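Local coordinates for protein FkbI (Streptomyces hygroscopicus, PDB 1R2J) that probably acts as an FAD-dependent acyl-ACP dehydrogenase in making the methoxymalonyl extender unit of the immunosuppressant polyketide FK520, at residues A[339-342]-A[343-346]; A[347-350]-A[351-354]. All coordinates share one frame; numbering follows the deposited sequence.

Contact 1: residues A[339-342]-A[343-346]; sequences DAKL and MEII. With FAD (flavin-adenine dinucleotide), chain B.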
loop_
_atom_site.group_PDB
_atom_site.type_symbol
_atom_site.label_atom_id
_atom_site.label_comp_id
_atom_site.label_asym_id
_atom_site.label_seq_id
_atom_site.Cartn_x
_atom_site.Cartn_y
_atom_site.Cartn_z
ATOM N N ASP A 339 -6.301 8.357 7.509
ATOM C CA ASP A 339 -5.688 7.432 6.559
ATOM C C ASP A 339 -5.687 7.961 5.134
ATOM O O ASP A 339 -4.682 7.856 4.443
ATOM C CB ASP A 339 -6.386 6.059 6.585
ATOM C CG ASP A 339 -6.269 5.357 7.935
ATOM O OD1 ASP A 339 -5.417 5.753 8.759
ATOM O OD2 ASP A 339 -7.028 4.392 8.166
ATOM N N ALA A 340 -6.812 8.528 4.703
ATOM C CA ALA A 340 -6.945 9.056 3.349
ATOM C C ALA A 340 -5.984 10.220 3.097
ATOM O O ALA A 340 -5.457 10.372 1.995
ATOM C CB ALA A 340 -8.399 9.500 3.090
ATOM N N LYS A 341 -5.764 11.035 4.121
ATOM C CA LYS A 341 -4.855 12.165 4.003
ATOM C C LYS A 341 -3.474 11.636 3.606
ATOM O O LYS A 341 -2.821 12.176 2.709
ATOM C CB LYS A 341 -4.781 12.906 5.339
ATOM C CG LYS A 341 -3.823 14.089 5.366
ATOM C CD LYS A 341 -4.231 15.171 4.377
ATOM C CE LYS A 341 -3.316 15.175 3.156
ATOM N NZ LYS A 341 -3.742 16.214 2.178
ATOM N N LEU A 342 -3.047 10.562 4.268
ATOM C CA LEU A 342 -1.746 9.959 3.988
ATOM C C LEU A 342 -1.661 9.398 2.566
ATOM O O LEU A 342 -0.617 9.489 1.927
ATOM C CB LEU A 342 -1.447 8.867 5.026
ATOM C CG LEU A 342 -0.374 9.195 6.084
ATOM C CD1 LEU A 342 -0.442 10.662 6.489
ATOM C CD2 LEU A 342 -0.564 8.290 7.298
ATOM N N MET A 343 -2.762 8.842 2.066
ATOM C CA MET A 343 -2.790 8.280 0.716
ATOM C C MET A 343 -2.551 9.341 -0.360
ATOM O O MET A 343 -2.053 9.027 -1.440
ATOM C CB MET A 343 -4.120 7.572 0.464
ATOM C CG MET A 343 -4.371 6.387 1.401
ATOM S SD MET A 343 -3.049 5.161 1.351
ATOM C CE MET A 343 -2.035 5.704 2.741
ATOM N N GLU A 344 -2.909 10.590 -0.067
ATOM C CA GLU A 344 -2.695 11.689 -1.011
ATOM C C GLU A 344 -1.209 12.048 -1.103
ATOM O O GLU A 344 -0.765 12.679 -2.067
ATOM C CB GLU A 344 -3.458 12.940 -0.564
ATOM C CG GLU A 344 -4.952 12.916 -0.821
ATOM C CD GLU A 344 -5.638 14.204 -0.381
ATOM O OE1 GLU A 344 -6.199 14.911 -1.251
ATOM O OE2 GLU A 344 -5.616 14.506 0.834
ATOM N N ILE A 345 -0.456 11.643 -0.085
ATOM C CA ILE A 345 0.970 11.926 0.014
ATOM C C ILE A 345 1.890 10.813 -0.509
ATOM O O ILE A 345 2.894 11.105 -1.158
ATOM C CB ILE A 345 1.335 12.239 1.495
ATOM C CG1 ILE A 345 0.580 13.493 1.960
ATOM C CG2 ILE A 345 2.844 12.408 1.648
ATOM C CD1 ILE A 345 0.462 13.627 3.482
ATOM N N ILE A 346 1.546 9.548 -0.245
ATOM C CA ILE A 346 2.385 8.413 -0.669
ATOM C C ILE A 346 2.131 7.851 -2.073
ATOM O O ILE A 346 1.142 8.191 -2.718
ATOM C CB ILE A 346 2.277 7.240 0.345
ATOM C CG1 ILE A 346 1.008 6.408 0.092
ATOM C CG2 ILE A 346 2.216 7.795 1.741
ATOM C CD1 ILE A 346 0.918 5.135 0.963
HETATM P PA FAD B . 8.799 15.696 -0.117
HETATM O O1A FAD B . 8.878 14.556 -1.023
HETATM O O2A FAD B . 9.710 16.232 0.955
HETATM O O5B FAD B . 7.404 16.212 0.238
HETATM C C5B FAD B . 7.215 17.253 -0.636
HETATM C C4B FAD B . 5.918 17.985 -0.626
HETATM O O4B FAD B . 6.363 18.814 -1.756
HETATM C C3B FAD B . 4.863 17.073 -1.166
HETATM O O3B FAD B . 3.617 17.607 -0.861
HETATM C C2B FAD B . 5.108 17.024 -2.599
HETATM O O2B FAD B . 4.033 16.684 -3.512
HETATM C C1B FAD B . 5.710 18.420 -2.936
HETATM N N9A FAD B . 6.664 18.331 -3.991
HETATM C C8A FAD B . 7.960 17.751 -4.042
HETATM N N7A FAD B . 8.565 17.842 -5.190
HETATM C C5A FAD B . 7.668 18.516 -5.996
HETATM C C6A FAD B . 7.708 18.933 -7.329
HETATM N N6A FAD B . 8.763 18.714 -8.126
HETATM N N1A FAD B . 6.608 19.600 -7.836
HETATM C C2A FAD B . 5.525 19.840 -7.060
HETATM N N3A FAD B . 5.389 19.468 -5.719
HETATM C C4A FAD B . 6.572 18.794 -5.304
HETATM N N1 FAD B . 8.311 4.914 1.389
HETATM C C2 FAD B . 8.863 3.695 0.991
HETATM O O2 FAD B . 9.911 3.630 0.322
HETATM N N3 FAD B . 8.229 2.515 1.355
HETATM C C4 FAD B . 7.041 2.434 2.127
HETATM O O4 FAD B . 6.547 1.300 2.406
HETATM C C4X FAD B . 6.528 3.648 2.526
HETATM N N5 FAD B . 5.319 3.584 3.344
HETATM C C5X FAD B . 4.773 4.800 3.804
HETATM C C6 FAD B . 3.613 4.835 4.625
HETATM C C7 FAD B . 3.042 6.032 5.153
HETATM C C7M FAD B . 1.795 5.970 6.033
HETATM C C8 FAD B . 3.681 7.265 4.844
HETATM C C8M FAD B . 3.207 8.611 5.361
HETATM C C9 FAD B . 4.791 7.287 4.039
HETATM C C9A FAD B . 5.355 6.083 3.479
HETATM N N10 FAD B . 6.566 6.056 2.609
HETATM C C10 FAD B . 7.161 4.874 2.152
HETATM C "C1'" FAD B . 6.927 7.382 2.343
HETATM C "C2'" FAD B . 6.200 7.949 0.995
HETATM O "O2'" FAD B . 7.113 7.411 -0.004
HETATM C "C3'" FAD B . 6.412 9.356 1.056
HETATM O "O3'" FAD B . 5.137 10.003 1.297
HETATM C "C4'" FAD B . 7.002 10.350 0.024
HETATM O "O4'" FAD B . 8.193 10.053 -0.653
HETATM C "C5'" FAD B . 7.187 11.408 1.005
HETATM O "O5'" FAD B . 8.326 12.190 0.811
HETATM P P FAD B . 8.634 13.252 2.000
HETATM O O1P FAD B . 9.726 12.763 1.304
HETATM O O2P FAD B . 9.662 14.215 2.651
HETATM O O3P FAD B . 8.705 14.551 1.025
#
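The carboxylate of Glu344 meets Lys341 on a face: NZ of Lys341 lies 2.9 Å from OE2 of Glu344 but 52° out of the carboxylate plane, and the two side chains cross at about a right angle. Lys341 gets there by a bend at chi2 and chi3, after CG has left anti to the backbone N (chi1 178°), while Glu344 runs out extended beyond CG. The second flat group is the isoalloxazine of FAD. Ile346 covers one face of its dimethyl-bearing ring, CG2 standing 3.5 Å from FAD C8 almost perpendicular to the ring. Leu342 comes at the edge, with CD2 3.5 Å from the methyl C7M of FAD and close to the ring plane. Ile345 touches the ribityl chain instead, CG2 to FAD O3' at 3.3 Å. Leu342 and its neighbours lie toward the C-terminal end of helix 332-345, in the C-terminal domain of the acyl-CoA dehydrogenase fold, and hydrogen bonding is doubled at one carbonyl. That of Leu342 takes both Ile346 N, 3.1 Å from Leu342 O and nearly on the C=O line, and Ile345 N, from 61° above the carbonyl plane. Around the helix from the salt bridge, Met343 folds back so that CE lies 3.9 Å from CB of Leu342, with helix 219-248 packed against it through Val229 and Cys233. An alanine in place of Glu344 removes the carboxylate, and the Lys341 ammonium would probably be left without its mate and freer to swing. CE of Lys341 also lies 4.1 Å from CD1 of Ile345.

Contact 2: residues A[347-350]-A[351-354]; sequences EGSS and EMCR. With FAD (flavin-adenine dinucleotide), chain B.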
loop_
_atom_site.group_PDB
_atom_site.type_symbol
_atom_site.label_atom_id
_atom_site.label_comp_id
_atom_site.label_asym_id
_atom_site.label_seq_id
_atom_site.Cartn_x
_atom_site.Cartn_y
_atom_site.Cartn_z
ATOM N N GLU A 347 3.038 6.981 -2.523
ATOM C CA GLU A 347 2.964 6.338 -3.839
ATOM C C GLU A 347 2.805 7.371 -4.955
ATOM O O GLU A 347 2.032 7.179 -5.893
ATOM C CB GLU A 347 1.795 5.343 -3.874
ATOM C CG GLU A 347 1.938 4.173 -2.897
ATOM C CD GLU A 347 2.795 3.049 -3.434
ATOM O OE1 GLU A 347 3.115 2.126 -2.658
ATOM O OE2 GLU A 347 3.141 3.079 -4.634
ATOM N N GLY A 348 3.567 8.456 -4.861
ATOM C CA GLY A 348 3.460 9.511 -5.850
ATOM C C GLY A 348 2.406 10.478 -5.338
ATOM O O GLY A 348 1.203 10.242 -5.495
ATOM N N SER A 349 2.858 11.547 -4.692
ATOM C CA SER A 349 1.962 12.563 -4.132
ATOM C C SER A 349 1.044 13.157 -5.190
ATOM O O SER A 349 1.318 13.065 -6.388
ATOM C CB SER A 349 2.774 13.702 -3.520
ATOM O OG SER A 349 3.310 14.519 -4.553
ATOM N N SER A 350 -0.043 13.776 -4.738
ATOM C CA SER A 350 -0.985 14.414 -5.655
ATOM C C SER A 350 -0.215 15.346 -6.592
ATOM O O SER A 350 -0.504 15.414 -7.783
ATOM C CB SER A 350 -2.023 15.222 -4.874
ATOM O OG SER A 350 -2.764 14.386 -4.004
ATOM N N GLU A 351 0.774 16.057 -6.053
ATOM C CA GLU A 351 1.558 16.973 -6.878
ATOM C C GLU A 351 2.357 16.231 -7.938
ATOM O O GLU A 351 2.373 16.643 -9.088
ATOM C CB GLU A 351 2.506 17.822 -6.023
ATOM C CG GLU A 351 1.800 18.862 -5.166
ATOM C CD GLU A 351 0.897 18.226 -4.134
ATOM O OE1 GLU A 351 1.381 17.301 -3.444
ATOM O OE2 GLU A 351 -0.286 18.643 -4.014
ATOM N N MET A 352 3.017 15.144 -7.554
ATOM C CA MET A 352 3.797 14.371 -8.512
ATOM C C MET A 352 2.872 13.702 -9.531
ATOM O O MET A 352 3.226 13.571 -10.703
ATOM C CB MET A 352 4.651 13.320 -7.794
ATOM C CG MET A 352 5.779 13.916 -6.962
ATOM S SD MET A 352 6.712 15.173 -7.890
ATOM C CE MET A 352 7.605 14.128 -9.008
ATOM N N CYS A 353 1.687 13.280 -9.094
ATOM C CA CYS A 353 0.753 12.652 -10.023
ATOM C C CYS A 353 0.311 13.672 -11.064
ATOM O O CYS A 353 0.132 13.340 -12.239
ATOM C CB CYS A 353 -0.468 12.096 -9.284
ATOM S SG CYS A 353 -0.109 10.595 -8.343
ATOM N N ARG A 354 0.138 14.916 -10.635
ATOM C CA ARG A 354 -0.263 15.959 -11.560
ATOM C C ARG A 354 0.870 16.226 -12.548
ATOM O O ARG A 354 0.624 16.370 -13.743
ATOM C CB ARG A 354 -0.659 17.244 -10.812
ATOM C CG ARG A 354 -2.044 17.151 -10.162
ATOM C CD ARG A 354 -2.579 18.490 -9.673
ATOM N NE ARG A 354 -4.027 18.420 -9.520
ATOM C CZ ARG A 354 -4.659 17.896 -8.473
ATOM N NH1 ARG A 354 -3.980 17.399 -7.446
ATOM N NH2 ARG A 354 -5.981 17.829 -8.477
HETATM P PA FAD B . 8.799 15.696 -0.117
HETATM O O1A FAD B . 8.878 14.556 -1.023
HETATM O O2A FAD B . 9.710 16.232 0.955
HETATM O O5B FAD B . 7.404 16.212 0.238
HETATM C C5B FAD B . 7.215 17.253 -0.636
HETATM C C4B FAD B . 5.918 17.985 -0.626
HETATM O O4B FAD B . 6.363 18.814 -1.756
HETATM C C3B FAD B . 4.863 17.073 -1.166
HETATM O O3B FAD B . 3.617 17.607 -0.861
HETATM C C2B FAD B . 5.108 17.024 -2.599
HETATM O O2B FAD B . 4.033 16.684 -3.512
HETATM C C1B FAD B . 5.710 18.420 -2.936
HETATM N N9A FAD B . 6.664 18.331 -3.991
HETATM C C8A FAD B . 7.960 17.751 -4.042
HETATM N N7A FAD B . 8.565 17.842 -5.190
HETATM C C5A FAD B . 7.668 18.516 -5.996
HETATM C C6A FAD B . 7.708 18.933 -7.329
HETATM N N6A FAD B . 8.763 18.714 -8.126
HETATM N N1A FAD B . 6.608 19.600 -7.836
HETATM C C2A FAD B . 5.525 19.840 -7.060
HETATM N N3A FAD B . 5.389 19.468 -5.719
HETATM C C4A FAD B . 6.572 18.794 -5.304
HETATM N N1 FAD B . 8.311 4.914 1.389
HETATM C C2 FAD B . 8.863 3.695 0.991
HETATM O O2 FAD B . 9.911 3.630 0.322
HETATM N N3 FAD B . 8.229 2.515 1.355
HETATM C C4 FAD B . 7.041 2.434 2.127
HETATM O O4 FAD B . 6.547 1.300 2.406
HETATM C C4X FAD B . 6.528 3.648 2.526
HETATM N N5 FAD B . 5.319 3.584 3.344
HETATM C C5X FAD B . 4.773 4.800 3.804
HETATM C C6 FAD B . 3.613 4.835 4.625
HETATM C C7 FAD B . 3.042 6.032 5.153
HETATM C C7M FAD B . 1.795 5.970 6.033
HETATM C C8 FAD B . 3.681 7.265 4.844
HETATM C C8M FAD B . 3.207 8.611 5.361
HETATM C C9 FAD B . 4.791 7.287 4.039
HETATM C C9A FAD B . 5.355 6.083 3.479
HETATM N N10 FAD B . 6.566 6.056 2.609
HETATM C C10 FAD B . 7.161 4.874 2.152
HETATM C "C1'" FAD B . 6.927 7.382 2.343
HETATM C "C2'" FAD B . 6.200 7.949 0.995
HETATM O "O2'" FAD B . 7.113 7.411 -0.004
HETATM C "C3'" FAD B . 6.412 9.356 1.056
HETATM O "O3'" FAD B . 5.137 10.003 1.297
HETATM C "C4'" FAD B . 7.002 10.350 0.024
HETATM O "O4'" FAD B . 8.193 10.053 -0.653
HETATM C "C5'" FAD B . 7.187 11.408 1.005
HETATM O "O5'" FAD B . 8.326 12.190 0.811
HETATM P P FAD B . 8.634 13.252 2.000
HETATM O O1P FAD B . 9.726 12.763 1.304
HETATM O O2P FAD B . 9.662 14.215 2.651
HETATM O O3P FAD B . 8.705 14.551 1.025
#
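Ser349 and Met352 meet through a capping bond: OG of Ser349 accepts from Met352 N at 3.1 Å, nearly straight at 166°. Its chi1 of 75° tucks OG between the backbone N and the carbonyl carbon, where the same oxygen can also donate to FAD O2B, 2.5 Å from Ser349 OG. That ribose hydroxyl in turn donates a hydrogen bond to Glu351, whose OE1 is 2.7 Å from FAD O2B. A weak bond from FAD O3B goes to the same carboxylate oxygen. A bend at chi2 (64°) turns the Glu351 carboxylate toward the ribose hydroxyls, while its CB, nearer the backbone, lies 3.3 Å from FAD N3A. Met352 is bent at chi2 and chi3, which sets SD over a face of the adenine, 3.9 Å from FAD C6A. Arg354, by contrast, runs extended from CG to NE. The edge of its guanidinium lies beside Ser350, NH1 of Arg354 being 3.9 Å from CB of Ser350, and the charge is paired with Glu309 on helix 297-322. Gly348 takes backbone angles where any side chain would run into the carbonyl oxygen of Glu347, a conformation suited to glycine. Behind the cap, Cys353 N closes the first helical bond onto Ser349 O at 2.7 Å. Altogether this is a serine N-cap at the start of helix 350-361, built into the adenosine end of the FAD site.

Contact 1 lies toward the end of helix 332-345 and contact 2 opens helix 350-361; the segments run on without a gap from 339 to 354, and all belong to the C-terminal acyl-CoA dehydrogenase domain. Their centres are 11 Å apart, on the same side of the chain's centre. The joint between them is backbone: Glu344 O lies 3.0 Å from Ser350 N, a probable hydrogen bond, and the hydroxyl of Ser350 bonds to the same carbonyl. Lys304 of helix 297-322 reaches carbonyls on both sides, those of Met343 and Gly348. The connection between two successive helices thus serves both ends of a single FAD, residues 339-346 the flavin and ribityl portion, residues 347-354 the adenosine.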